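PDB 1VKB: hypothetical protein, which is probably a gamma-glutamylamine cyclotransferase, an AIG2-like enzyme that would release free amines from gamma-glutamyl-amine compounds while forming 5-oxoproline. Local coordinates for residues Met99-Leu105 against Gln123-Thr129. Sequence-based numbering, arbitrary orientation.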
ATOM      1  N   MET A  99     -11.868   5.594  -3.173  1.00 17.03           N
ATOM      2  CA  MET A  99     -10.590   5.714  -3.881  1.00 20.20           C
ATOM      3  C   MET A  99      -9.842   4.374  -3.799  1.00 19.65           C
ATOM      4  O   MET A  99      -9.304   3.879  -4.815  1.00 18.43           O
ATOM      5  CB  MET A  99      -9.778   6.837  -3.174  0.65 21.65           C
ATOM      6  CG  MET A  99      -8.300   7.104  -3.553  0.65 29.39           C
ATOM      7  SD  MET A  99      -7.391   8.351  -2.521  0.65 26.26           S
ATOM      8  CE  MET A  99      -5.996   8.782  -3.555  0.65 24.41           C
ATOM      9  N   TYR A 100      -9.802   3.824  -2.581  1.00 15.92           N
ATOM     10  CA  TYR A 100      -9.310   2.498  -2.319  1.00 15.20           C
ATOM     11  C   TYR A 100     -10.351   1.740  -1.524  1.00 13.42           C
ATOM     12  O   TYR A 100     -11.283   2.330  -0.997  1.00 14.66           O
ATOM     13  CB  TYR A 100      -8.029   2.570  -1.485  1.00 15.17           C
ATOM     14  CG  TYR A 100      -6.787   3.127  -2.166  1.00 11.69           C
ATOM     15  CD1 TYR A 100      -6.503   4.463  -2.108  1.00 17.73           C
ATOM     16  CD2 TYR A 100      -5.890   2.306  -2.793  1.00 16.02           C
ATOM     17  CE1 TYR A 100      -5.367   4.979  -2.663  1.00 19.25           C
ATOM     18  CE2 TYR A 100      -4.754   2.820  -3.371  1.00 16.57           C
ATOM     19  CZ  TYR A 100      -4.499   4.168  -3.298  1.00 17.59           C
ATOM     20  OH  TYR A 100      -3.359   4.773  -3.815  1.00 16.36           O
ATOM     21  N   GLN A 101     -10.220   0.419  -1.527  1.00 13.15           N
ATOM     22  CA  GLN A 101     -11.023  -0.437  -0.683  1.00 14.92           C
ATOM     23  C   GLN A 101     -10.012  -1.290   0.092  1.00 18.03           C
ATOM     24  O   GLN A 101      -9.050  -1.826  -0.478  1.00 20.55           O
ATOM     25  CB  GLN A 101     -11.953  -1.287  -1.528  1.00 15.47           C
ATOM     26  CG  GLN A 101     -12.900  -0.531  -2.418  1.00 15.23           C
ATOM     27  CD  GLN A 101     -12.272  -0.031  -3.689  1.00 13.49           C
ATOM     28  OE1 GLN A 101     -11.549  -0.762  -4.380  1.00 15.51           O
ATOM     29  NE2 GLN A 101     -12.532   1.239  -4.005  1.00 15.07           N
ATOM     30  N   ARG A 102     -10.217  -1.404   1.403  1.00 16.80           N
ATOM     31  CA  ARG A 102      -9.323  -2.195   2.191  1.00 16.38           C
ATOM     32  C   ARG A 102      -9.662  -3.666   2.018  1.00 17.66           C
ATOM     33  O   ARG A 102     -10.819  -4.084   2.255  1.00 16.75           O
ATOM     34  CB  ARG A 102      -9.458  -1.800   3.656  1.00 16.06           C
ATOM     35  CG  ARG A 102      -8.545  -2.631   4.591  1.00 14.86           C
ATOM     36  CD  ARG A 102      -8.154  -1.936   5.892  1.00 17.76           C
ATOM     37  NE  ARG A 102      -9.230  -1.252   6.632  1.00 15.27           N
ATOM     38  CZ  ARG A 102     -10.109  -1.865   7.466  1.00 19.98           C
ATOM     39  NH1 ARG A 102     -10.181  -3.177   7.583  1.00 16.82           N
ATOM     40  NH2 ARG A 102     -10.989  -1.157   8.116  1.00 18.85           N
ATOM     41  N   THR A 103      -8.652  -4.459   1.674  1.00 15.98           N
ATOM     42  CA  THR A 103      -8.823  -5.866   1.316  1.00 19.94           C
ATOM     43  C   THR A 103      -7.808  -6.732   2.056  1.00 18.84           C
ATOM     44  O   THR A 103      -6.669  -6.352   2.182  1.00 21.96           O
ATOM     45  CB  THR A 103      -8.616  -5.980  -0.223  1.00 24.22           C
ATOM     46  OG1 THR A 103      -9.613  -5.179  -0.898  1.00 23.95           O
ATOM     47  CG2 THR A 103      -8.913  -7.340  -0.658  1.00 28.26           C
ATOM     48  N   ALA A 104      -8.210  -7.907   2.555  1.00 18.28           N
ATOM     49  CA  ALA A 104      -7.287  -8.743   3.353  1.00 16.80           C
ATOM     50  C   ALA A 104      -6.583  -9.652   2.342  1.00 19.46           C
ATOM     51  O   ALA A 104      -7.269 -10.269   1.543  1.00 18.73           O
ATOM     52  CB  ALA A 104      -8.061  -9.559   4.313  1.00 22.37           C
ATOM     53  N   LEU A 105      -5.251  -9.685   2.317  1.00 17.19           N
ATOM     54  CA  LEU A 105      -4.507 -10.519   1.389  1.00 18.82           C
ATOM     55  C   LEU A 105      -3.413 -11.303   2.119  1.00 17.94           C
ATOM     56  O   LEU A 105      -2.916 -10.877   3.151  1.00 18.82           O
ATOM     57  CB  LEU A 105      -3.823  -9.651   0.312  1.00 20.52           C
ATOM     58  CG  LEU A 105      -4.613  -8.755  -0.634  1.00 23.84           C
ATOM     59  CD1 LEU A 105      -3.612  -7.996  -1.551  1.00 25.19           C
ATOM     60  CD2 LEU A 105      -5.602  -9.607  -1.451  1.00 31.45           C
ATOM     61  N   GLN A 123      -1.590 -12.883   6.986  1.00 18.10           N
ATOM     62  CA  GLN A 123      -2.721 -12.161   6.377  1.00 17.51           C
ATOM     63  C   GLN A 123      -2.655 -10.703   6.802  1.00 16.46           C
ATOM     64  O   GLN A 123      -2.556 -10.401   7.994  1.00 16.83           O
ATOM     65  CB  GLN A 123      -4.079 -12.736   6.820  1.00 19.07           C
ATOM     66  CG  GLN A 123      -5.238 -12.272   5.924  1.00 27.24           C
ATOM     67  CD  GLN A 123      -5.367 -13.139   4.647  1.00 22.61           C
ATOM     68  OE1 GLN A 123      -4.606 -14.072   4.461  1.00 27.02           O
ATOM     69  NE2 GLN A 123      -6.346 -12.834   3.812  1.00 42.31           N
ATOM     70  N   CYS A 124      -2.785  -9.777   5.838  1.00 16.46           N
ATOM     71  CA  CYS A 124      -2.659  -8.360   6.095  1.00 14.74           C
ATOM     72  C   CYS A 124      -3.754  -7.624   5.338  1.00 14.90           C
ATOM     73  O   CYS A 124      -4.095  -8.019   4.234  1.00 16.54           O
ATOM     74  CB  CYS A 124      -1.356  -7.836   5.516  1.00 15.39           C
ATOM     75  SG  CYS A 124       0.150  -8.514   6.241  1.00 17.28           S
ATOM     76  N   PHE A 125      -4.269  -6.565   5.920  1.00 12.86           N
ATOM     77  CA  PHE A 125      -5.057  -5.629   5.176  1.00 12.48           C
ATOM     78  C   PHE A 125      -4.133  -4.859   4.181  1.00 14.91           C
ATOM     79  O   PHE A 125      -3.023  -4.405   4.517  1.00 15.86           O
ATOM     80  CB  PHE A 125      -5.751  -4.618   6.072  1.00 13.77           C
ATOM     81  CG  PHE A 125      -6.876  -5.193   6.898  1.00 11.97           C
ATOM     82  CD1 PHE A 125      -7.911  -5.914   6.322  1.00 16.78           C
ATOM     83  CD2 PHE A 125      -6.881  -5.014   8.285  1.00 14.43           C
ATOM     84  CE1 PHE A 125      -8.921  -6.473   7.127  1.00 18.05           C
ATOM     85  CE2 PHE A 125      -7.913  -5.565   9.054  1.00 13.65           C
ATOM     86  CZ  PHE A 125      -8.905  -6.281   8.471  1.00 15.92           C
ATOM     87  N   VAL A 126      -4.669  -4.630   2.995  1.00 14.69           N
ATOM     88  CA  VAL A 126      -3.955  -3.893   1.939  1.00 17.71           C
ATOM     89  C   VAL A 126      -4.965  -2.960   1.289  1.00 15.08           C
ATOM     90  O   VAL A 126      -6.140  -3.343   1.148  1.00 15.20           O
ATOM     91  CB  VAL A 126      -3.419  -4.867   0.854  1.00 17.27           C
ATOM     92  CG1 VAL A 126      -2.604  -4.097  -0.197  1.00 17.76           C
ATOM     93  CG2 VAL A 126      -2.538  -5.935   1.480  1.00 17.01           C
ATOM     94  N   TYR A 127      -4.542  -1.741   0.961  1.00 15.89           N
ATOM     95  CA  TYR A 127      -5.402  -0.788   0.233  1.00 15.73           C
ATOM     96  C   TYR A 127      -5.307  -1.098  -1.277  1.00 17.08           C
ATOM     97  O   TYR A 127      -4.292  -0.814  -1.896  1.00 16.83           O
ATOM     98  CB  TYR A 127      -5.017   0.661   0.588  1.00 15.63           C
ATOM     99  CG  TYR A 127      -5.364   0.927   2.035  1.00 15.25           C
ATOM    100  CD1 TYR A 127      -6.704   1.109   2.414  1.00 16.22           C
ATOM    101  CD2 TYR A 127      -4.388   0.926   3.034  1.00 16.43           C
ATOM    102  CE1 TYR A 127      -7.051   1.296   3.741  1.00 16.38           C
ATOM    103  CE2 TYR A 127      -4.745   1.065   4.407  1.00 17.36           C
ATOM    104  CZ  TYR A 127      -6.058   1.281   4.728  1.00 18.89           C
ATOM    105  OH  TYR A 127      -6.423   1.441   6.036  1.00 17.23           O
ATOM    106  N   THR A 128      -6.323  -1.792  -1.815  1.00 17.05           N
ATOM    107  CA  THR A 128      -6.398  -2.121  -3.257  1.00 16.65           C
ATOM    108  C   THR A 128      -7.419  -1.204  -3.900  1.00 15.97           C
ATOM    109  O   THR A 128      -8.100  -0.475  -3.215  1.00 16.86           O
ATOM    110  CB  THR A 128      -6.781  -3.578  -3.466  1.00 18.85           C
ATOM    111  OG1 THR A 128      -8.071  -3.822  -2.883  1.00 19.32           O
ATOM    112  CG2 THR A 128      -5.842  -4.469  -2.717  1.00 23.40           C
ATOM    113  N   THR A 129      -7.536  -1.226  -5.219  1.00 15.29           N
ATOM    114  CA  THR A 129      -8.611  -0.495  -5.847  1.00 12.77           C
ATOM    115  C   THR A 129      -9.237  -1.205  -7.028  1.00 14.47           C
ATOM    116  O   THR A 129      -8.531  -1.787  -7.854  1.00 15.24           O
ATOM    117  CB  THR A 129      -8.222   0.914  -6.198  1.00 16.19           C
ATOM    118  OG1 THR A 129      -9.374   1.556  -6.746  1.00 19.28           O
ATOM    119  CG2 THR A 129      -7.186   0.975  -7.293  1.00 17.37           C
TER
HETATM  120  O   HOH W   1     -10.335  -3.356  -4.270  1.00 15.15           O
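Strands 101-105 and 123-129 pair antiparallel within the mixed sheet of the gamma-glutamyl cyclotransferase-like fold. Gln101 with Thr128, Thr103 with Val126 and Leu105 with Cys124 each make two backbone N-H...O hydrogen bonds (N to O 2.8 to 3.0 Å). On the face carrying Arg102, Ala104, Phe125 and Tyr127, the small side chain of Ala104 leaves room for the Phe125 ring, which leans against it (CB to CD1 4.2 Å). Long Arg102 arches over that ring (cation-pi, CZ to centroid 4.5 Å), while its NH2 forms a salt bridge with Asp91, whose carboxylate also hydrogen-bonds Tyr127 OH. On the opposite face, branched Leu105 sets CD1 against Val126 CG2 (3.8 Å). Next to it Thr103 and Thr128 join hydroxyls (OG1 to OG1 2.9 Å), and a water links Thr128 OG1 to Gln101 OE1; that amide also bonds Pro97 O (through NE2) and Ala130 N (through OE1). Just before strand 101-105, the flat Tyr100 ring slips beside Tyr127 CB (CD2 to CB 3.9 Å) and stacks on Trp64, while Thr129 OG1, also bonded to Thr131 N, donates to Met99 O (3.0 Å). The main chain thus sets the register, while the Arg102 charge, shared between Phe125 and Asp91, joins sheet to helix 84-93.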